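Local atomic coordinates of cyclohexadienyl dehydratase (PDB entry 5JOS), a protein that probably catalyses the dehydration of prephenate and arogenate in phenylalanine biosynthesis, using the fold of a periplasmic solute-binding protein. Residues K58-K63 / L221-Q226; P105-G110 / K239-W244; V67-T70 / S76-Q79. One frame throughout, in Å; residues are numbered along the deposited sequence.

Contact 1: residues K58-K63 / L221-Q226; sequences KSLGVK and LNYVNQ
The hydroxyl of Tyr223 meets Ser59 at the tip of both side chains: Ser59 OG and Tyr223 OH are hydrogen-bonded at 2.8 Å. Either oxygen could be the donor. The serine oxygen comes to the edge of the phenol ring, near its plane. The backbone carbonyl of Ser59 is also close, with Ser59 O lying 3.1 Å from Tyr223 OH. The polar end of the tyrosine therefore sits beside both oxygens of one residue in the last turn of helix 48-60.

Tyr223 reaches this place because its CG is anti to the backbone N (chi1 -170°). Its ring stands out from helix 218-233 and bridges the gap to the other helix. The backbones stay well apart, with 9.3 Å between Leu60 CA and Tyr223 CA.

Both segments belong to a family 3 solute-binding protein fold. Helix 48-60 is part of the beta-alpha-beta crossover that joins the parallel strands 24-29 and 63-68. Helix 218-233 comes from near the C-terminus and packs back against this early part of the chain. Gly61 ends helix 48-60 in a Schellman motif, with positive phi, and the chain then turns into strand 63-68.

The apolar half of the contact is a CH-pi interaction. Leu60 CD2 lies over one face of the Tyr223 ring, 3.6 Å from its centroid and 21° off the ring normal. It is displaced toward the hydroxyl end, and its nearest ring atom is Tyr223 CZ at 3.3 Å. Leu60 CG is farther off, 3.9 Å from Tyr223 CE1. The CB of Leu60 does not aim at helix 218-233; it is the CD2 branch that comes near. Leu60 also touches Leu16 and Met20 of helix 15-22, so it packs on that helix as well as on the tyrosine.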
loop_
_atom_site.group_PDB
_atom_site.type_symbol
_atom_site.label_atom_id
_atom_site.label_comp_id
_atom_site.label_asym_id
_atom_site.label_seq_id
_atom_site.Cartn_x
_atom_site.Cartn_y
_atom_site.Cartn_z
ATOM N N LYS A 58 11.320 -11.983 -12.929
ATOM C CA LYS A 58 12.367 -11.705 -13.855
ATOM C C LYS A 58 13.669 -11.635 -13.061
ATOM O O LYS A 58 14.677 -12.115 -13.484
ATOM C CB LYS A 58 12.030 -10.391 -14.556
ATOM C CG LYS A 58 13.070 -9.854 -15.524
ATOM C CD LYS A 58 12.590 -8.521 -16.126
ATOM C CE LYS A 58 13.327 -8.143 -17.431
ATOM N NZ LYS A 58 14.542 -7.293 -17.212
ATOM N N SER A 59 13.656 -11.047 -11.887
ATOM C CA SER A 59 14.876 -11.037 -11.100
ATOM C C SER A 59 15.391 -12.495 -10.831
ATOM O O SER A 59 16.507 -12.773 -10.853
ATOM C CB SER A 59 14.545 -10.436 -9.761
ATOM O OG SER A 59 15.685 -10.437 -8.950
ATOM N N LEU A 60 14.462 -13.397 -10.584
ATOM C CA LEU A 60 14.765 -14.738 -10.353
ATOM C C LEU A 60 15.166 -15.504 -11.584
ATOM O O LEU A 60 15.663 -16.623 -11.466
ATOM C CB LEU A 60 13.572 -15.411 -9.688
ATOM C CG LEU A 60 13.334 -14.956 -8.242
ATOM C CD1 LEU A 60 11.937 -15.372 -7.826
ATOM C CD2 LEU A 60 14.316 -15.557 -7.260
ATOM N N GLY A 61 14.891 -14.955 -12.758
ATOM C CA GLY A 61 15.174 -15.671 -13.995
ATOM C C GLY A 61 14.105 -16.710 -14.205
ATOM O O GLY A 61 14.441 -17.756 -14.719
ATOM N N VAL A 62 12.856 -16.487 -13.788
ATOM C CA VAL A 62 11.771 -17.478 -14.030
ATOM C C VAL A 62 10.503 -16.844 -14.604
ATOM O O VAL A 62 10.336 -15.637 -14.538
ATOM C CB VAL A 62 11.372 -18.262 -12.742
ATOM C CG1 VAL A 62 12.608 -18.940 -12.142
ATOM C CG2 VAL A 62 10.703 -17.370 -11.692
ATOM N N LYS A 63 9.574 -17.683 -15.069
ATOM C CA LYS A 63 8.231 -17.220 -15.472
ATOM C C LYS A 63 7.339 -16.913 -14.261
ATOM O O LYS A 63 7.475 -17.547 -13.231
ATOM C CB LYS A 63 7.584 -18.314 -16.351
ATOM N N LEU A 221 12.569 -15.443 1.749
ATOM C CA LEU A 221 12.173 -14.191 2.344
ATOM C C LEU A 221 13.368 -13.193 2.275
ATOM O O LEU A 221 13.196 -12.022 1.989
ATOM C CB LEU A 221 11.761 -14.384 3.779
ATOM C CG LEU A 221 11.605 -13.057 4.504
ATOM C CD1 LEU A 221 10.247 -12.537 4.140
ATOM C CD2 LEU A 221 11.722 -13.105 6.011
ATOM N N ASN A 222 14.560 -13.649 2.613
ATOM C CA ASN A 222 15.756 -12.777 2.498
ATOM C C ASN A 222 16.003 -12.292 1.062
ATOM O O ASN A 222 16.445 -11.163 0.876
ATOM C CB ASN A 222 16.983 -13.519 2.939
ATOM C CG ASN A 222 17.035 -13.680 4.451
ATOM O OD1 ASN A 222 16.261 -13.136 5.187
ATOM N ND2 ASN A 222 17.931 -14.446 4.880
ATOM N N TYR A 223 15.819 -13.193 0.093
ATOM C CA TYR A 223 15.916 -12.779 -1.291
ATOM C C TYR A 223 14.942 -11.656 -1.542
ATOM O O TYR A 223 15.274 -10.656 -2.098
ATOM C CB TYR A 223 15.551 -13.917 -2.256
ATOM C CG TYR A 223 15.852 -13.623 -3.736
ATOM C CD1 TYR A 223 15.009 -12.822 -4.504
ATOM C CD2 TYR A 223 16.971 -14.186 -4.383
ATOM C CE1 TYR A 223 15.317 -12.537 -5.843
ATOM C CE2 TYR A 223 17.260 -13.899 -5.722
ATOM C CZ TYR A 223 16.416 -13.078 -6.446
ATOM O OH TYR A 223 16.652 -12.793 -7.786
ATOM N N VAL A 224 13.691 -11.867 -1.196
ATOM C CA VAL A 224 12.669 -10.834 -1.442
ATOM C C VAL A 224 12.964 -9.521 -0.854
ATOM O O VAL A 224 12.747 -8.474 -1.520
ATOM C CB VAL A 224 11.259 -11.274 -1.023
ATOM C CG1 VAL A 224 10.245 -10.150 -1.190
ATOM C CG2 VAL A 224 10.832 -12.424 -1.848
ATOM N N ASN A 225 13.441 -9.532 0.390
ATOM C CA ASN A 225 13.845 -8.320 1.059
ATOM C C ASN A 225 15.021 -7.621 0.427
ATOM O O ASN A 225 15.047 -6.378 0.331
ATOM C CB ASN A 225 14.138 -8.590 2.553
ATOM C CG ASN A 225 12.809 -8.764 3.378
ATOM O OD1 ASN A 225 11.756 -8.360 2.942
ATOM N ND2 ASN A 225 12.889 -9.364 4.535
ATOM N N GLN A 226 16.054 -8.366 0.065
ATOM C CA GLN A 226 17.127 -7.752 -0.733
ATOM C C GLN A 226 16.594 -7.231 -2.061
ATOM O O GLN A 226 16.957 -6.183 -2.547
ATOM C CB GLN A 226 18.139 -8.790 -1.064
ATOM C CG GLN A 226 18.934 -9.182 0.145
ATOM C CD GLN A 226 19.471 -10.561 -0.014
ATOM O OE1 GLN A 226 19.205 -11.284 -0.990
ATOM N NE2 GLN A 226 20.274 -10.934 0.922
#

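Contact 2: residues P105-G110 / K239-W244; sequences PYMTFG and KLYEKW
Met107 and Tyr241 mark the nearest approach of the two backbones, with 9.4 Å between Met107 CA and Tyr241 CA. The Tyr241 side chain spans this gap. Its OH donates to the backbone carbonyl of Tyr106, with Tyr241 OH 3.0 Å from Tyr106 O. The bond lies in the carbonyl plane, on a lone pair, at a C=O...O angle of 130°. Water 1 donates to the same hydroxyl, 2.8 Å from Tyr241 OH. That water in turn accepts from Thr108 N, so the phenol is tied to the strand directly and through water. Tyr106 O and the water oxygen both lie at the ring edge, in its plane.

Strand 107-109 is an outer strand of an antiparallel sheet, paired with 205-213. The chain turns a corner at Gly110 and enters strand 111-116 of the five-stranded sheet. This is consistent with the lobe-to-lobe passage of periplasmic binding proteins.

Met107 lies alongside the phenol end. Met107 CG is 3.3 Å from Tyr241 OH. The bend at chi3 (-67°) brings Met107 CE to 4.0 Å from Tyr241 CE1. Phe48 of helix 48-60 touches both Met107 and Tyr241.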
loop_
_atom_site.group_PDB
_atom_site.type_symbol
_atom_site.label_atom_id
_atom_site.label_comp_id
_atom_site.label_asym_id
_atom_site.label_seq_id
_atom_site.Cartn_x
_atom_site.Cartn_y
_atom_site.Cartn_z
ATOM N N PRO A 105 8.084 -3.791 4.321
ATOM C CA PRO A 105 6.896 -3.147 3.776
ATOM C C PRO A 105 7.243 -2.436 2.522
ATOM O O PRO A 105 8.316 -1.937 2.387
ATOM C CB PRO A 105 6.474 -2.209 4.895
ATOM C CG PRO A 105 7.699 -2.011 5.744
ATOM C CD PRO A 105 8.404 -3.323 5.692
ATOM N N TYR A 106 6.390 -2.469 1.526
ATOM C CA TYR A 106 6.645 -1.653 0.351
ATOM C C TYR A 106 5.758 -0.402 0.231
ATOM O O TYR A 106 5.937 0.413 -0.694
ATOM C CB TYR A 106 6.494 -2.484 -0.936
ATOM C CG TYR A 106 5.153 -3.064 -1.162
ATOM C CD1 TYR A 106 4.825 -4.276 -0.627
ATOM C CD2 TYR A 106 4.206 -2.435 -1.937
ATOM C CE1 TYR A 106 3.564 -4.809 -0.801
ATOM C CE2 TYR A 106 2.962 -2.975 -2.130
ATOM C CZ TYR A 106 2.671 -4.195 -1.597
ATOM O OH TYR A 106 1.478 -4.827 -1.810
ATOM N N MET A 107 4.809 -0.279 1.156
ATOM C CA MET A 107 4.016 0.900 1.294
ATOM C C MET A 107 3.565 1.037 2.719
ATOM O O MET A 107 3.211 0.030 3.405
ATOM C CB MET A 107 2.760 0.771 0.397
ATOM C CG MET A 107 2.056 2.097 0.243
ATOM S SD MET A 107 0.605 1.771 -0.761
ATOM C CE MET A 107 1.449 1.349 -2.310
ATOM N N THR A 108 3.540 2.279 3.181
ATOM C CA THR A 108 2.921 2.629 4.472
ATOM C C THR A 108 1.678 3.475 4.272
ATOM O O THR A 108 1.582 4.174 3.295
ATOM C CB THR A 108 3.876 3.330 5.397
ATOM O OG1 THR A 108 4.410 4.477 4.753
ATOM C CG2 THR A 108 5.113 2.408 5.681
ATOM N N PHE A 109 0.688 3.292 5.108
ATOM C CA PHE A 109 -0.516 4.032 4.967
ATOM C C PHE A 109 -1.255 4.211 6.267
ATOM O O PHE A 109 -0.892 3.609 7.251
ATOM C CB PHE A 109 -1.397 3.348 3.900
ATOM C CG PHE A 109 -2.030 2.047 4.304
ATOM C CD1 PHE A 109 -1.358 0.850 4.127
ATOM C CD2 PHE A 109 -3.292 2.007 4.748
ATOM C CE1 PHE A 109 -1.948 -0.340 4.484
ATOM C CE2 PHE A 109 -3.908 0.824 5.102
ATOM C CZ PHE A 109 -3.235 -0.360 4.952
ATOM N N GLY A 110 -2.279 5.082 6.277
ATOM C CA GLY A 110 -3.221 5.158 7.372
ATOM C C GLY A 110 -4.125 6.323 7.161
ATOM O O GLY A 110 -5.119 6.183 6.494
ATOM N N LYS A 239 8.270 5.074 -9.470
ATOM C CA LYS A 239 7.580 5.088 -10.774
ATOM C C LYS A 239 6.248 4.365 -10.657
ATOM O O LYS A 239 5.257 4.768 -11.206
ATOM C CB LYS A 239 8.419 4.392 -11.845
ATOM C CG LYS A 239 9.203 5.362 -12.667
ATOM C CD LYS A 239 10.533 5.714 -12.035
ATOM C CE LYS A 239 11.621 5.686 -13.103
ATOM N NZ LYS A 239 12.988 5.780 -12.512
ATOM N N LEU A 240 6.231 3.309 -9.893
ATOM C CA LEU A 240 5.001 2.611 -9.627
ATOM C C LEU A 240 3.995 3.437 -8.849
ATOM O O LEU A 240 2.784 3.386 -9.121
ATOM C CB LEU A 240 5.294 1.339 -8.834
ATOM C CG LEU A 240 6.022 0.229 -9.597
ATOM C CD1 LEU A 240 6.302 -0.927 -8.610
ATOM C CD2 LEU A 240 5.107 -0.248 -10.696
ATOM N N TYR A 241 4.468 4.157 -7.834
ATOM C CA TYR A 241 3.580 5.083 -7.096
ATOM C C TYR A 241 2.991 6.098 -8.047
ATOM O O TYR A 241 1.792 6.419 -8.058
ATOM C CB TYR A 241 4.366 5.848 -6.030
ATOM C CG TYR A 241 4.478 5.147 -4.681
ATOM C CD1 TYR A 241 4.767 3.809 -4.607
ATOM C CD2 TYR A 241 4.336 5.861 -3.469
ATOM C CE1 TYR A 241 4.902 3.159 -3.399
ATOM C CE2 TYR A 241 4.465 5.199 -2.231
ATOM C CZ TYR A 241 4.778 3.867 -2.227
ATOM O OH TYR A 241 4.908 3.156 -1.044
ATOM N N GLU A 242 3.840 6.604 -8.900
ATOM C CA GLU A 242 3.367 7.572 -9.820
ATOM C C GLU A 242 2.306 6.994 -10.784
ATOM O O GLU A 242 1.199 7.544 -10.940
ATOM C CB GLU A 242 4.583 8.077 -10.534
ATOM C CG GLU A 242 4.326 9.054 -11.591
ATOM C CD GLU A 242 5.668 9.515 -12.084
ATOM O OE1 GLU A 242 6.019 9.180 -13.220
ATOM O OE2 GLU A 242 6.417 10.095 -11.269
ATOM N N LYS A 243 2.672 5.903 -11.434
ATOM C CA LYS A 243 1.823 5.243 -12.408
ATOM C C LYS A 243 0.468 4.803 -11.790
ATOM O O LYS A 243 -0.591 5.081 -12.339
ATOM C CB LYS A 243 2.554 4.030 -12.970
ATOM C CG LYS A 243 1.736 3.199 -13.936
ATOM C CD LYS A 243 2.489 1.981 -14.476
ATOM C CE LYS A 243 1.549 1.237 -15.422
ATOM N NZ LYS A 243 2.044 -0.126 -15.848
ATOM N N TRP A 244 0.506 4.102 -10.681
ATOM C CA TRP A 244 -0.698 3.511 -10.117
ATOM C C TRP A 244 -1.384 4.360 -9.057
ATOM O O TRP A 244 -2.539 4.249 -8.925
ATOM C CB TRP A 244 -0.363 2.109 -9.514
ATOM C CG TRP A 244 0.052 1.132 -10.538
ATOM C CD1 TRP A 244 1.297 0.724 -10.804
ATOM C CD2 TRP A 244 -0.806 0.500 -11.503
ATOM N NE1 TRP A 244 1.292 -0.178 -11.841
ATOM C CE2 TRP A 244 -0.004 -0.317 -12.293
ATOM C CE3 TRP A 244 -2.192 0.559 -11.751
ATOM C CZ2 TRP A 244 -0.492 -1.050 -13.366
ATOM C CZ3 TRP A 244 -2.701 -0.182 -12.806
ATOM C CH2 TRP A 244 -1.838 -0.984 -13.622
HETATM O O HOH W 1 4.446 4.319 1.479
#

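Contact 3: residues V67-T70 / S76-Q79; sequences VPTT and SDLQ
Thr69, just past strand 63-68, is joined to Asp77 of the short helix 74-79. One side-chain hydrogen bond carries the contact. Thr69 OG1 donates to Asp77 OD2 over 2.7 Å. It meets the oxygen on the anti side of the carboxylate, 23° out of its plane. OD2 is also hydrogen-bonded to Thr73 OG1, so two threonine hydroxyls grip the same oxygen. Two bonds on one oxygen should limit rotation of the carboxylate. Thr73 OG1 bonds Thr70 OG1 as well, which extends the polar network along the connecting turn.

The torsions bring the two groups together. The Thr69 hydroxyl is turned opposite its own backbone N (chi1 -171°), and Thr69 CB is directed at the helix. Asp77 has CG anti to the carbonyl carbon (chi1 -72°), and its CB is directed at the threonine. The two side chains pass alongside each other. With an alanine in place of Asp77, the hydroxyls of Thr69 and Thr73 would probably lose their shared acceptor, and the Thr69 side chain would be free to turn.

Little else touches. The next approaches come with the bond: Thr69 CB is 3.6 Å from Asp77 OD2, and Asp77 CB is 3.8 Å from Thr69 OG1. The backbones are 7.2 Å apart between Thr69 CA and Asp77 CA.

Asp77 touches Phe83, in the loop that leads to strand 85-86, and so does its neighbour Leu78. Strand 63-68 is an outer strand of the parallel sheet and pairs with strand 24-29; just past it, the backbone of Thr69 bonds that of Thr29. Helix 74-79 lies in the beta-alpha-beta crossover from strand 63-68 to strand 85-86; strand 24-29 lies between these two in the sheet.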
loop_
_atom_site.group_PDB
_atom_site.type_symbol
_atom_site.label_atom_id
_atom_site.label_comp_id
_atom_site.label_asym_id
_atom_site.label_seq_id
_atom_site.Cartn_x
_atom_site.Cartn_y
_atom_site.Cartn_z
ATOM N N VAL A 67 -1.801 -17.254 -9.452
ATOM C CA VAL A 67 -2.731 -18.274 -8.947
ATOM C C VAL A 67 -3.877 -17.532 -8.271
ATOM O O VAL A 67 -3.623 -16.849 -7.298
ATOM C CB VAL A 67 -1.988 -19.194 -8.023
ATOM C CG1 VAL A 67 -2.935 -20.250 -7.368
ATOM C CG2 VAL A 67 -0.898 -19.915 -8.799
ATOM N N PRO A 68 -5.127 -17.614 -8.825
ATOM C CA PRO A 68 -6.296 -16.980 -8.244
ATOM C C PRO A 68 -6.441 -17.430 -6.770
ATOM O O PRO A 68 -6.260 -18.595 -6.472
ATOM C CB PRO A 68 -7.468 -17.508 -9.061
ATOM C CG PRO A 68 -6.885 -18.116 -10.321
ATOM C CD PRO A 68 -5.422 -18.342 -10.078
ATOM N N THR A 69 -6.644 -16.489 -5.860
ATOM C CA THR A 69 -7.057 -16.806 -4.515
ATOM C C THR A 69 -8.117 -15.737 -4.150
ATOM O O THR A 69 -8.392 -14.812 -4.954
ATOM C CB THR A 69 -5.833 -16.859 -3.559
ATOM O OG1 THR A 69 -6.178 -17.381 -2.265
ATOM C CG2 THR A 69 -5.291 -15.545 -3.354
ATOM N N THR A 70 -8.696 -15.863 -2.966
ATOM C CA THR A 70 -9.740 -14.947 -2.510
ATOM C C THR A 70 -9.423 -14.571 -1.067
ATOM O O THR A 70 -8.662 -15.281 -0.364
ATOM C CB THR A 70 -11.125 -15.624 -2.482
ATOM O OG1 THR A 70 -11.125 -16.565 -1.421
ATOM C CG2 THR A 70 -11.478 -16.387 -3.819
ATOM N N SER A 76 -5.359 -20.035 3.994
ATOM C CA SER A 76 -5.285 -21.508 3.895
ATOM C C SER A 76 -4.644 -21.923 2.574
ATOM O O SER A 76 -3.868 -22.869 2.570
ATOM C CB SER A 76 -6.650 -22.196 4.135
ATOM O OG SER A 76 -7.527 -21.687 3.193
ATOM N N ASP A 77 -4.920 -21.220 1.469
ATOM C CA ASP A 77 -4.197 -21.462 0.220
ATOM C C ASP A 77 -2.698 -21.315 0.407
ATOM O O ASP A 77 -1.894 -22.159 -0.007
ATOM C CB ASP A 77 -4.630 -20.521 -0.897
ATOM C CG ASP A 77 -5.994 -20.848 -1.400
ATOM O OD1 ASP A 77 -6.538 -21.889 -0.989
ATOM O OD2 ASP A 77 -6.579 -20.026 -2.113
ATOM N N LEU A 78 -2.304 -20.254 1.084
ATOM C CA LEU A 78 -0.884 -20.069 1.323
ATOM C C LEU A 78 -0.329 -21.243 2.130
ATOM O O LEU A 78 0.718 -21.783 1.813
ATOM C CB LEU A 78 -0.635 -18.774 2.081
ATOM C CG LEU A 78 0.854 -18.493 2.396
ATOM C CD1 LEU A 78 1.611 -18.332 1.103
ATOM C CD2 LEU A 78 1.102 -17.269 3.238
ATOM N N GLN A 79 -1.021 -21.660 3.189
ATOM C CA GLN A 79 -0.474 -22.743 3.995
ATOM C C GLN A 79 -0.434 -24.107 3.301
ATOM O O GLN A 79 0.351 -24.962 3.707
ATOM C CB GLN A 79 -1.265 -22.906 5.261
ATOM C CG GLN A 79 -0.879 -21.872 6.280
ATOM C CD GLN A 79 -1.858 -21.882 7.422
ATOM O OE1 GLN A 79 -2.797 -21.099 7.429
ATOM N NE2 GLN A 79 -1.692 -22.819 8.350
#

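Contacts 1 and 3 are neighbours along the chain. Helix 48-60 of contact 1 runs into strand 63-68, which leads to contact 3, yet their centres are about 20 Å apart. All of contact 3 falls between the two segments of contact 1. Contacts 1 and 2 alternate in sequence: 58-63, 105-110, 221-226, 239-244. Their centres lie about 19 Å apart, and the successive helices 218-233 and 236-245 supply their later segments. Contact 2 is near the middle of the folded molecule; its centre is about 24 Å from that of contact 3. The last two helices thus return to earlier parts of the chain, consistent with a lobe built from both ends of the sequence.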